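Local coordinates for putative transcriptional regulator (PDB 1YYV), which probably binds DNA as a transcription regulator of the HxlR family, through a helix-turn-helix domain, at the interface of chains A and B. Numbering follows the deposited sequence. Chains: chain A/B, putative transcriptional regulator.

The interface of chains A and B. Residues chain A 25, 28-29, 32-33, 102, 106; chain B 109, 113.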
loop_
_atom_site.group_PDB
_atom_site.type_symbol
_atom_site.label_atom_id
_atom_site.label_comp_id
_atom_site.label_asym_id
_atom_site.label_seq_id
_atom_site.Cartn_x
_atom_site.Cartn_y
_atom_site.Cartn_z
ATOM N N SER A 25 6.928 4.219 -9.971
ATOM C CA SER A 25 5.625 4.027 -9.319
ATOM C C SER A 25 5.750 3.112 -8.101
ATOM O O SER A 25 4.942 3.196 -7.158
ATOM C CB SER A 25 4.586 3.462 -10.311
ATOM O OG SER A 25 5.076 2.272 -10.919
ATOM N N VAL A 28 6.640 5.481 -5.175
ATOM C CA VAL A 28 5.376 6.109 -4.769
ATOM C C VAL A 28 4.493 5.127 -4.018
ATOM O O VAL A 28 3.951 5.456 -2.993
ATOM C CB VAL A 28 4.619 6.670 -5.976
ATOM C CG1 VAL A 28 3.260 7.315 -5.542
ATOM C CG2 VAL A 28 5.558 7.606 -6.805
ATOM N N LEU A 29 4.373 3.911 -4.506
ATOM C CA LEU A 29 3.572 2.896 -3.811
ATOM C C LEU A 29 4.095 2.603 -2.393
ATOM O O LEU A 29 3.329 2.568 -1.472
ATOM C CB LEU A 29 3.454 1.634 -4.661
ATOM C CG LEU A 29 2.934 0.414 -3.922
ATOM C CD1 LEU A 29 1.420 0.466 -3.834
ATOM C CD2 LEU A 29 3.446 -0.882 -4.563
ATOM N N VAL A 32 3.277 5.597 0.024
ATOM C CA VAL A 32 1.871 5.856 0.416
ATOM C C VAL A 32 1.281 4.685 1.191
ATOM O O VAL A 32 0.181 4.763 1.760
ATOM C CB VAL A 32 0.955 6.358 -0.789
ATOM C CG1 VAL A 32 1.635 7.483 -1.558
ATOM C CG2 VAL A 32 0.546 5.211 -1.753
ATOM N N THR A 33 2.003 3.573 1.206
ATOM C CA THR A 33 1.473 2.419 1.899
ATOM C C THR A 33 2.385 1.866 2.996
ATOM O O THR A 33 2.058 0.825 3.592
ATOM C CB THR A 33 1.073 1.308 0.922
ATOM O OG1 THR A 33 2.198 0.964 0.125
ATOM C CG2 THR A 33 -0.125 1.723 0.039
ATOM N N VAL A 102 -4.968 10.371 -3.776
ATOM C CA VAL A 102 -4.306 9.148 -3.320
ATOM C C VAL A 102 -4.784 8.726 -1.940
ATOM O O VAL A 102 -4.895 7.536 -1.655
ATOM C CB VAL A 102 -2.766 9.283 -3.326
ATOM C CG1 VAL A 102 -2.277 10.157 -2.196
ATOM C CG2 VAL A 102 -2.093 7.903 -3.286
ATOM N N VAL A 106 -6.051 5.188 -0.436
ATOM C CA VAL A 106 -5.406 4.544 0.683
ATOM C C VAL A 106 -6.420 4.260 1.771
ATOM O O VAL A 106 -6.437 3.149 2.310
ATOM C CB VAL A 106 -4.160 5.350 1.193
ATOM C CG1 VAL A 106 -3.640 4.773 2.494
ATOM C CG2 VAL A 106 -3.053 5.305 0.134
ATOM N N LEU B 109 -5.863 1.511 -6.314
ATOM C CA LEU B 109 -4.716 2.260 -5.807
ATOM C C LEU B 109 -3.503 2.131 -6.753
ATOM O O LEU B 109 -2.843 3.133 -7.078
ATOM C CB LEU B 109 -4.367 1.834 -4.351
ATOM C CG LEU B 109 -3.044 2.420 -3.782
ATOM C CD1 LEU B 109 -3.065 3.963 -3.653
ATOM C CD2 LEU B 109 -2.712 1.850 -2.414
ATOM N N ILE B 113 -1.889 5.331 -8.923
ATOM C CA ILE B 113 -0.457 5.614 -8.858
ATOM C C ILE B 113 0.182 5.589 -10.232
ATOM O O ILE B 113 0.887 6.503 -10.571
ATOM C CB ILE B 113 0.302 4.645 -7.878
ATOM C CG1 ILE B 113 -0.020 5.024 -6.407
ATOM C CG2 ILE B 113 1.826 4.702 -8.145
ATOM C CD1 ILE B 113 0.181 3.934 -5.446
#
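B:Leu109 and B:Ile113, one turn apart on helix 107-115, press into an apolar groove of chain A in an apolar, largely helix-to-helix part of the two-fold interface of the deposited pair, probably the dimer interface, where each subunit inserts apolar side chains into the other. Helix 25-33 supplies one wall of the groove, and A:Val102 and A:Val106 supply the other. B:Ile113 divides its branches along helix 25-33. Its CG2, anti to the backbone N (the CG1 branch at chi1 -74°), turns toward the start of that helix and lies 3.7 Å from CB of A:Ser25. Its longer arm runs the other way: CD1 settles over the backbone of A:Leu29, 3.9 Å from CA, and meets CG2 of A:Val32 end to end at 3.9 Å. A:Val28 slides past this isoleucine in the opposite direction, with its own CG1 4.0 Å from CG2 of B:Ile113, while the A:Leu29 side chain crosses it at about a right angle. B:Leu109 works as a fork. Its CD2 points at CG2 of A:Thr33, tip to tip at 3.6 Å, and its CD1 touches both A:Val106 CG2, at 4.0 Å, and A:Val102 CG2. At chi1 56° OG1 of A:Thr33 hydrogen-bonds O of A:Leu29 (2.5 Å) from above the carbonyl plane, which probably helps keep the methyl turned to the partner. Repeated with the chains exchanged, this patch probably helps to hold the two subunits together and so to place their presumed DNA-binding domains relative to each other.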